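PDB 4JBM: interferon-inducible protein AIM2 from Mus musculus, which senses double-stranded DNA in the cytosol through its HIN domain and triggers assembly of the AIM2 inflammasome, leading to pyroptosis. Local coordinates for residues A[30-35]-A[84-89]; A[97-102]-A[132-137]. All blocks are in the same frame, centred on the assembly; numbering follows the deposited sequence.

Interaction 1: residues A[30-35]-A[84-89]; sequences TVATET and HEVPNN. With nucleotides of chain C.
Glu34 reaches over His84 and Glu85 where strand 25-32 runs out into a turn, at the surface of the first of the two OB folds that make up an HIN domain. The partner segment leaves this fold and enters helix 88-95, with Pro87 at the N-cap position. Followed outward, the Glu34 side chain shows how a carboxylate can touch a ring without bonding to it. CB stays at the margin of the contact, while CG, anti to its own carbonyl carbon (chi1 -77°), rests 3.4 Å from the backbone O of Glu85. The chain continues extended, carrying CD over one face of the His84 imidazole, offset toward its rim. At the tip OE2 comes within 3.1 Å of His84 ND1, yet the angle is too poor for a hydrogen bond, and the carboxylate and ring planes stand 43° apart; ND1 is hydrogen-bonded just outside the segment, and any attraction to OE2 may be electrostatic. The backbone of Glu34 joins in too, its O lying 3.4 Å from Pro87 CG.

The apolar part of the contact lies inward. Ala32 CB meets both methyls of Val86, CG1 at 3.9 Å and CG2 slightly farther, and Thr33 O borders the same methyls. Val86 also touches Thr7 of strand 4-16 and Val91 of helix 88-95, tying the exit segment to the barrel and to the helix it starts. At the second residue of that helix the segment meets DNA: Asn89 ND2 donates to OP2 of DG8 of chain C, at a doubtfully short 2.5 Å.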
ATOM      1  N   THR A  30       6.022  -4.256  -3.826  1.00 64.09           N
ATOM      2  CA  THR A  30       6.671  -3.066  -4.369  1.00 60.46           C
ATOM      3  C   THR A  30       7.836  -3.537  -5.203  1.00 65.20           C
ATOM      4  O   THR A  30       8.618  -4.378  -4.761  1.00 67.85           O
ATOM      5  CB  THR A  30       7.188  -2.140  -3.267  1.00 56.77           C
ATOM      6  OG1 THR A  30       6.099  -1.748  -2.428  1.00 60.13           O
ATOM      7  CG2 THR A  30       7.829  -0.889  -3.865  1.00 56.16           C
ATOM      8  N   VAL A  31       7.936  -3.039  -6.425  1.00 68.00           N
ATOM      9  CA  VAL A  31       9.045  -3.441  -7.280  1.00 65.32           C
ATOM     10  C   VAL A  31       9.693  -2.183  -7.835  1.00 70.21           C
ATOM     11  O   VAL A  31       9.129  -1.094  -7.724  1.00 77.62           O
ATOM     12  CB  VAL A  31       8.583  -4.377  -8.416  1.00 63.32           C
ATOM     13  CG1 VAL A  31       7.868  -5.598  -7.854  1.00 62.27           C
ATOM     14  CG2 VAL A  31       7.692  -3.629  -9.377  1.00 49.78           C
ATOM     15  N   ALA A  32      10.875  -2.321  -8.414  1.00 69.58           N
ATOM     16  CA  ALA A  32      11.610  -1.155  -8.886  1.00 69.55           C
ATOM     17  C   ALA A  32      12.450  -1.463 -10.102  1.00 68.75           C
ATOM     18  O   ALA A  32      12.972  -2.562 -10.259  1.00 63.52           O
ATOM     19  CB  ALA A  32      12.489  -0.595  -7.777  1.00 62.73           C
ATOM     20  N   THR A  33      12.589  -0.464 -10.962  1.00 74.44           N
ATOM     21  CA  THR A  33      13.563  -0.532 -12.033  1.00 76.72           C
ATOM     22  C   THR A  33      14.768   0.256 -11.563  1.00 75.51           C
ATOM     23  O   THR A  33      14.868   0.597 -10.385  1.00 74.40           O
ATOM     24  CB  THR A  33      13.019   0.064 -13.336  1.00 71.01           C
ATOM     25  OG1 THR A  33      12.571   1.407 -13.112  1.00 68.13           O
ATOM     26  CG2 THR A  33      11.860  -0.763 -13.833  1.00 75.86           C
ATOM     27  N   GLU A  34      15.681   0.553 -12.477  1.00 75.99           N
ATOM     28  CA  GLU A  34      16.875   1.308 -12.139  1.00 71.33           C
ATOM     29  C   GLU A  34      16.576   2.795 -11.965  1.00 68.23           C
ATOM     30  O   GLU A  34      17.444   3.556 -11.547  1.00 84.87           O
ATOM     31  CB  GLU A  34      17.934   1.086 -13.219  1.00 74.69           C
ATOM     32  CG  GLU A  34      18.642  -0.254 -13.115  1.00 85.64           C
ATOM     33  CD  GLU A  34      19.521  -0.544 -14.317  1.00100.19           C
ATOM     34  OE1 GLU A  34      19.432   0.207 -15.310  1.00 99.04           O
ATOM     35  OE2 GLU A  34      20.309  -1.511 -14.261  1.00 96.84           O
ATOM     36  N   THR A  35      15.347   3.202 -12.275  1.00 66.54           N
ATOM     37  CA  THR A  35      14.993   4.620 -12.262  1.00 69.40           C
ATOM     38  C   THR A  35      13.949   4.964 -11.225  1.00 66.91           C
ATOM     39  O   THR A  35      14.004   6.029 -10.617  1.00 73.67           O
ATOM     40  CB  THR A  35      14.452   5.090 -13.627  1.00 68.35           C
ATOM     41  OG1 THR A  35      14.657   4.064 -14.607  1.00 82.93           O
ATOM     42  CG2 THR A  35      15.137   6.376 -14.059  1.00 79.00           C
ATOM     43  N   HIS A  84      20.716  -5.724 -13.259  1.00 75.37           N
ATOM     44  CA  HIS A  84      20.119  -4.499 -12.742  1.00 81.54           C
ATOM     45  C   HIS A  84      20.331  -4.356 -11.251  1.00 78.70           C
ATOM     46  O   HIS A  84      20.268  -5.324 -10.493  1.00 78.35           O
ATOM     47  CB  HIS A  84      18.618  -4.446 -13.032  1.00 89.21           C
ATOM     48  CG  HIS A  84      18.277  -4.207 -14.464  1.00 93.13           C
ATOM     49  ND1 HIS A  84      19.222  -4.173 -15.472  1.00 90.74           N
ATOM     50  CD2 HIS A  84      17.093  -3.948 -15.068  1.00 86.54           C
ATOM     51  CE1 HIS A  84      18.638  -3.925 -16.620  1.00 84.63           C
ATOM     52  NE2 HIS A  84      17.334  -3.782 -16.403  1.00 88.74           N
ATOM     53  N   GLU A  85      20.589  -3.116 -10.852  1.00 75.73           N
ATOM     54  CA  GLU A  85      20.728  -2.755  -9.460  1.00 78.74           C
ATOM     55  C   GLU A  85      19.894  -1.517  -9.193  1.00 75.54           C
ATOM     56  O   GLU A  85      19.941  -0.557  -9.961  1.00 78.79           O
ATOM     57  CB  GLU A  85      22.196  -2.469  -9.126  1.00 82.47           C
ATOM     58  CG  GLU A  85      23.125  -3.668  -9.245  1.00 97.02           C
ATOM     59  CD  GLU A  85      24.596  -3.286  -9.131  1.00106.53           C
ATOM     60  OE1 GLU A  85      25.113  -2.607 -10.044  1.00102.91           O
ATOM     61  OE2 GLU A  85      25.232  -3.659  -8.123  1.00116.41           O
ATOM     62  N   VAL A  86      19.127  -1.550  -8.112  1.00 65.92           N
ATOM     63  CA  VAL A  86      18.296  -0.421  -7.745  1.00 60.82           C
ATOM     64  C   VAL A  86      19.137   0.535  -6.916  1.00 54.75           C
ATOM     65  O   VAL A  86      19.726   0.121  -5.916  1.00 67.41           O
ATOM     66  CB  VAL A  86      17.063  -0.870  -6.926  1.00 61.84           C
ATOM     67  CG1 VAL A  86      16.134   0.299  -6.666  1.00 45.43           C
ATOM     68  CG2 VAL A  86      16.328  -1.989  -7.645  1.00 60.10           C
ATOM     69  N   PRO A  87      19.207   1.812  -7.334  1.00 60.95           N
ATOM     70  CA  PRO A  87      19.882   2.848  -6.541  1.00 59.37           C
ATOM     71  C   PRO A  87      19.341   2.899  -5.111  1.00 68.62           C
ATOM     72  O   PRO A  87      18.164   2.607  -4.893  1.00 71.20           O
ATOM     73  CB  PRO A  87      19.527   4.144  -7.278  1.00 62.47           C
ATOM     74  CG  PRO A  87      19.302   3.722  -8.704  1.00 64.49           C
ATOM     75  CD  PRO A  87      18.731   2.321  -8.636  1.00 68.14           C
ATOM     76  N   ASN A  88      20.191   3.256  -4.153  1.00 61.62           N
ATOM     77  CA  ASN A  88      19.785   3.283  -2.755  1.00 59.03           C
ATOM     78  C   ASN A  88      18.555   4.139  -2.471  1.00 52.51           C
ATOM     79  O   ASN A  88      17.663   3.721  -1.718  1.00 53.02           O
ATOM     80  CB  ASN A  88      20.942   3.772  -1.876  1.00 52.11           C
ATOM     81  CG  ASN A  88      22.059   2.747  -1.746  1.00 69.33           C
ATOM     82  OD1 ASN A  88      21.843   1.547  -1.934  1.00 66.94           O
ATOM     83  ND2 ASN A  88      23.266   3.225  -1.452  1.00 63.35           N
ATOM     84  N   ASN A  89      18.495   5.326  -3.070  1.00 45.28           N
ATOM     85  CA  ASN A  89      17.415   6.249  -2.740  1.00 57.94           C
ATOM     86  C   ASN A  89      16.079   5.872  -3.390  1.00 47.85           C
ATOM     87  O   ASN A  89      15.023   6.323  -2.954  1.00 54.02           O
ATOM     88  CB  ASN A  89      17.760   7.699  -3.061  1.00 48.81           C
ATOM     89  CG  ASN A  89      16.945   8.667  -2.216  1.00 57.05           C
ATOM     90  OD1 ASN A  89      17.007   8.613  -0.984  1.00 57.57           O
ATOM     91  ND2 ASN A  89      16.139   9.509  -2.860  1.00 50.20           N
TER
ATOM     92  P    DG C   8      16.999  11.011  -5.954  1.00 68.65           P
ATOM     93  OP1  DG C   8      17.570  10.525  -7.234  1.00 74.25           O
ATOM     94  OP2  DG C   8      15.933  10.251  -5.257  1.00 66.76           O
ATOM     95  O5'  DG C   8      18.192  11.242  -4.915  1.00 56.36           O
ATOM     96  C5'  DG C   8      19.239  12.154  -5.306  1.00 46.56           C
ATOM     97  C4'  DG C   8      20.191  12.312  -4.143  1.00 50.17           C
ATOM     98  O4'  DG C   8      19.636  13.159  -3.111  1.00 56.09           O
ATOM     99  C3'  DG C   8      20.549  10.979  -3.492  1.00 55.92           C
ATOM    100  O3'  DG C   8      21.947  10.882  -3.378  1.00 71.49           O
ATOM    101  C2'  DG C   8      19.854  11.009  -2.135  1.00 58.33           C
ATOM    102  C1'  DG C   8      19.775  12.507  -1.864  1.00 58.17           C
ATOM    103  N9   DG C   8      18.624  12.861  -1.050  1.00 52.04           N
ATOM    104  C8   DG C   8      17.317  12.464  -1.207  1.00 51.54           C
ATOM    105  N7   DG C   8      16.502  12.936  -0.300  1.00 47.95           N
ATOM    106  C5   DG C   8      17.326  13.687   0.524  1.00 45.81           C
ATOM    107  C6   DG C   8      17.000  14.432   1.672  1.00 46.68           C
ATOM    108  O6   DG C   8      15.884  14.603   2.201  1.00 45.24           O
ATOM    109  N1   DG C   8      18.142  15.033   2.195  1.00 48.59           N
ATOM    110  C2   DG C   8      19.410  14.935   1.667  1.00 53.69           C
ATOM    111  N2   DG C   8      20.366  15.606   2.321  1.00 49.25           N
ATOM    112  N3   DG C   8      19.726  14.230   0.589  1.00 50.80           N
ATOM    113  C4   DG C   8      18.634  13.643   0.073  1.00 49.53           C
TER

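Interaction 2: residues A[97-102]-A[132-137]; sequences TPRISK and IHDKTG. With nucleotides of chain D.
The side chains of Ile100 and Asp134 run alongside each other, pointing opposite ways, where the short helix 100-103 sits against a beta hairpin of the second OB fold of the HIN domain. The hairpin joins strands 127-134 and 137-144 through a type I turn from Asp134 to Gly137, and its side chains grip the first turn of the helix. Ile100 N donates to the syn lone pair of Asp134 OD2 (2.9 Å, 159°), and Ser101 N to Thr136 OG1 at 3.2 Å. With CG between its own N and carbonyl carbon (chi1 62°), the Asp134 carboxylate faces the helix; its other oxygen, OD1, accepts from Thr136 N at 2.7 Å, an Asx turn that braces the tip. Packing is close here: Ile100 CD1 presses to 3.3 Å from Gly137 O and touches the CA of His133 and the side chain of Ile132.

On the Arg99 side the fit is looser and wetter. Arg99 NH1 lies 3.6 Å from Asp134 OD2, off the guanidinium plane with no N-H aimed at it, so the salt bridge is purely one of opposite charges. One water gives its hydrogens to Pro98 O and Asp134 OD2; another accepts from Arg99 NH1 and Lys135 N. Arg99 and Lys135 also pack on DNA phosphates. Thr97 holds DG2 of chain D by two bonds, N to OP2 at 2.8 Å (176°) and OG1 to OP1 at 2.7 Å.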
ATOM      1  N   THR A  97       7.130   6.200   4.084  1.00 52.28           N
ATOM      2  CA  THR A  97       5.769   6.690   4.241  1.00 51.59           C
ATOM      3  C   THR A  97       5.695   8.147   3.790  1.00 55.12           C
ATOM      4  O   THR A  97       6.374   9.006   4.352  1.00 55.25           O
ATOM      5  CB  THR A  97       5.338   6.614   5.705  1.00 43.76           C
ATOM      6  OG1 THR A  97       5.362   5.245   6.145  1.00 43.26           O
ATOM      7  CG2 THR A  97       3.937   7.215   5.885  1.00 50.27           C
ATOM      8  N   PRO A  98       4.864   8.433   2.779  1.00 60.07           N
ATOM      9  CA  PRO A  98       4.783   9.792   2.231  1.00 53.26           C
ATOM     10  C   PRO A  98       4.288  10.790   3.285  1.00 48.30           C
ATOM     11  O   PRO A  98       3.525  10.408   4.173  1.00 46.72           O
ATOM     12  CB  PRO A  98       3.747   9.649   1.105  1.00 60.87           C
ATOM     13  CG  PRO A  98       3.740   8.173   0.752  1.00 59.42           C
ATOM     14  CD  PRO A  98       3.982   7.488   2.066  1.00 61.24           C
ATOM     15  N   ARG A  99       4.745  12.041   3.202  1.00 54.04           N
ATOM     16  CA  ARG A  99       4.236  13.105   4.073  1.00 57.06           C
ATOM     17  C   ARG A  99       2.805  13.503   3.650  1.00 68.99           C
ATOM     18  O   ARG A  99       2.402  13.270   2.513  1.00 56.02           O
ATOM     19  CB  ARG A  99       5.182  14.317   4.051  1.00 60.08           C
ATOM     20  CG  ARG A  99       6.571  14.056   4.648  1.00 65.88           C
ATOM     21  CD  ARG A  99       6.480  13.526   6.069  1.00 64.93           C
ATOM     22  NE  ARG A  99       6.457  12.067   6.082  1.00 50.99           N
ATOM     23  CZ  ARG A  99       6.180  11.329   7.148  1.00 57.42           C
ATOM     24  NH1 ARG A  99       5.923  11.907   8.319  1.00 48.38           N
ATOM     25  NH2 ARG A  99       6.170  10.008   7.040  1.00 51.14           N
ATOM     26  N   ILE A 100       2.024  14.036   4.583  1.00 68.80           N
ATOM     27  CA  ILE A 100       0.651  14.465   4.293  1.00 71.63           C
ATOM     28  C   ILE A 100       0.553  15.607   3.263  1.00 72.02           C
ATOM     29  O   ILE A 100      -0.276  15.552   2.350  1.00 76.97           O
ATOM     30  CB  ILE A 100      -0.075  14.845   5.590  1.00 72.37           C
ATOM     31  CG1 ILE A 100      -0.251  13.601   6.454  1.00 53.92           C
ATOM     32  CG2 ILE A 100      -1.436  15.451   5.297  1.00 73.81           C
ATOM     33  CD1 ILE A 100      -0.812  13.893   7.830  1.00 66.05           C
ATOM     34  N   SER A 101       1.402  16.624   3.405  1.00 65.60           N
ATOM     35  CA  SER A 101       1.442  17.743   2.462  1.00 66.92           C
ATOM     36  C   SER A 101       1.770  17.285   1.044  1.00 88.06           C
ATOM     37  O   SER A 101       1.344  17.899   0.064  1.00100.99           O
ATOM     38  CB  SER A 101       2.455  18.794   2.919  1.00 82.59           C
ATOM     39  OG  SER A 101       3.780  18.287   2.887  1.00 94.93           O
ATOM     40  N   LYS A 102       2.528  16.199   0.935  1.00 87.05           N
ATOM     41  CA  LYS A 102       2.839  15.641  -0.371  1.00 72.47           C
ATOM     42  C   LYS A 102       1.620  14.888  -0.884  1.00 75.98           C
ATOM     43  O   LYS A 102       1.267  14.990  -2.054  1.00 94.19           O
ATOM     44  CB  LYS A 102       4.047  14.710  -0.273  1.00 71.29           C
ATOM     45  CG  LYS A 102       4.492  14.093  -1.601  1.00 77.31           C
ATOM     46  CD  LYS A 102       5.516  12.963  -1.378  1.00 88.97           C
ATOM     47  CE  LYS A 102       6.610  13.342  -0.372  1.00 80.75           C
ATOM     48  NZ  LYS A 102       6.736  12.354   0.747  1.00 66.79           N
ATOM     49  N   ILE A 132      -5.269  11.592  11.088  1.00 69.34           N
ATOM     50  CA  ILE A 132      -3.859  11.273  11.125  1.00 60.44           C
ATOM     51  C   ILE A 132      -3.055  12.550  10.984  1.00 75.10           C
ATOM     52  O   ILE A 132      -3.559  13.551  10.449  1.00 79.58           O
ATOM     53  CB  ILE A 132      -3.442  10.272  10.023  1.00 53.69           C
ATOM     54  CG1 ILE A 132      -3.598  10.891   8.634  1.00 56.68           C
ATOM     55  CG2 ILE A 132      -4.229   8.985  10.135  1.00 61.38           C
ATOM     56  CD1 ILE A 132      -2.974  10.047   7.504  1.00 59.71           C
ATOM     57  N   HIS A 133      -1.814  12.517  11.471  1.00 60.69           N
ATOM     58  CA  HIS A 133      -0.986  13.721  11.461  1.00 57.63           C
ATOM     59  C   HIS A 133       0.514  13.472  11.363  1.00 59.52           C
ATOM     60  O   HIS A 133       1.034  12.446  11.824  1.00 53.98           O
ATOM     61  CB  HIS A 133      -1.278  14.575  12.702  1.00 59.34           C
ATOM     62  CG  HIS A 133      -0.721  14.009  13.971  1.00 67.44           C
ATOM     63  ND1 HIS A 133      -1.330  12.983  14.655  1.00 73.54           N
ATOM     64  CD2 HIS A 133       0.397  14.321  14.673  1.00 67.44           C
ATOM     65  CE1 HIS A 133      -0.620  12.687  15.729  1.00 66.77           C
ATOM     66  NE2 HIS A 133       0.434  13.479  15.761  1.00 66.97           N
ATOM     67  N   ASP A 134       1.194  14.430  10.738  1.00 60.24           N
ATOM     68  CA  ASP A 134       2.644  14.540  10.800  1.00 57.00           C
ATOM     69  C   ASP A 134       2.981  16.026  10.900  1.00 72.45           C
ATOM     70  O   ASP A 134       2.095  16.837  11.166  1.00 73.66           O
ATOM     71  CB  ASP A 134       3.324  13.829   9.618  1.00 53.92           C
ATOM     72  CG  ASP A 134       2.948  14.418   8.256  1.00 62.64           C
ATOM     73  OD1 ASP A 134       2.607  15.613   8.175  1.00 65.24           O
ATOM     74  OD2 ASP A 134       2.982  13.669   7.255  1.00 55.37           O
ATOM     75  N   LYS A 135       4.241  16.391  10.695  1.00 76.18           N
ATOM     76  CA  LYS A 135       4.630  17.794  10.821  1.00 73.37           C
ATOM     77  C   LYS A 135       4.181  18.682   9.653  1.00 73.62           C
ATOM     78  O   LYS A 135       4.304  19.902   9.722  1.00 72.04           O
ATOM     79  CB  LYS A 135       6.142  17.908  11.059  1.00 76.05           C
ATOM     80  CG  LYS A 135       6.568  17.426  12.439  1.00 79.35           C
ATOM     81  CD  LYS A 135       8.038  17.677  12.726  1.00 81.27           C
ATOM     82  CE  LYS A 135       8.236  18.044  14.186  1.00 85.06           C
ATOM     83  NZ  LYS A 135       7.486  17.130  15.093  1.00 86.51           N
ATOM     84  N   THR A 136       3.642  18.072   8.600  1.00 69.89           N
ATOM     85  CA  THR A 136       3.305  18.807   7.380  1.00 79.86           C
ATOM     86  C   THR A 136       1.813  19.144   7.267  1.00 87.71           C
ATOM     87  O   THR A 136       1.399  19.864   6.353  1.00 83.08           O
ATOM     88  CB  THR A 136       3.688  18.016   6.117  1.00 78.94           C
ATOM     89  OG1 THR A 136       3.014  16.752   6.116  1.00 71.85           O
ATOM     90  CG2 THR A 136       5.213  17.820   6.031  1.00 80.84           C
ATOM     91  N   GLY A 137       1.008  18.590   8.167  1.00 85.09           N
ATOM     92  CA  GLY A 137      -0.422  18.822   8.141  1.00 80.44           C
ATOM     93  C   GLY A 137      -1.225  17.716   8.792  1.00 84.24           C
ATOM     94  O   GLY A 137      -0.670  16.810   9.419  1.00 84.77           O
TER
ATOM     95  P    DG D   2       8.619   5.474   7.606  1.00 46.62           P
ATOM     96  OP1  DG D   2       7.232   5.329   8.108  1.00 51.70           O
ATOM     97  OP2  DG D   2       8.906   6.148   6.312  1.00 38.94           O
ATOM     98  O5'  DG D   2       9.438   6.262   8.726  1.00 45.53           O
ATOM     99  C5'  DG D   2       9.404   5.784  10.055  1.00 47.39           C
ATOM    100  C4'  DG D   2      10.088   6.776  10.972  1.00 46.15           C
ATOM    101  O4'  DG D   2      11.518   6.664  10.802  1.00 45.50           O
ATOM    102  C3'  DG D   2       9.749   8.239  10.739  1.00 45.24           C
ATOM    103  O3'  DG D   2       9.674   8.844  12.024  1.00 40.85           O
ATOM    104  C2'  DG D   2      10.889   8.757   9.860  1.00 48.71           C
ATOM    105  C1'  DG D   2      12.050   7.895  10.346  1.00 41.55           C
ATOM    106  N9   DG D   2      13.071   7.550   9.353  1.00 45.09           N
ATOM    107  C8   DG D   2      12.908   7.004   8.104  1.00 46.21           C
ATOM    108  N7   DG D   2      14.034   6.801   7.470  1.00 39.93           N
ATOM    109  C5   DG D   2      15.016   7.241   8.369  1.00 40.04           C
ATOM    110  C6   DG D   2      16.438   7.290   8.250  1.00 39.47           C
ATOM    111  O6   DG D   2      17.129   6.928   7.296  1.00 42.96           O
ATOM    112  N1   DG D   2      17.063   7.809   9.386  1.00 33.46           N
ATOM    113  C2   DG D   2      16.369   8.257  10.477  1.00 47.08           C
ATOM    114  N2   DG D   2      17.146   8.727  11.446  1.00 33.54           N
ATOM    115  N3   DG D   2      15.044   8.226  10.618  1.00 38.37           N
ATOM    116  C4   DG D   2      14.432   7.709   9.522  1.00 41.73           C
TER
HETATM  117  O   HOH W   1       2.982  10.755   7.149  1.00 63.68           O
HETATM  118  O   HOH W   2       6.592  14.806   9.357  1.00 66.71           O

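Overall arrangement
The two contacts illustrate how a tandem OB-fold domain can meet one duplex from the connection between its folds, with the second fold's hairpin close by. Interaction 1 packs the start of the connection on the first fold, interaction 2 its end on the second; they follow in series along the chain. Their centres lie about 25 Å apart and their nearest atoms about 10 Å, so they do not touch. Each nevertheless presents a phosphate-binding residue, Asn89 to chain C and Thr97 to chain D. Both strands are met at phosphates, though Asn89 also packs on a cytosine base. Arg99 and Lys135, packed on phosphates, are in keeping with electrostatic binding of double-stranded DNA by this domain.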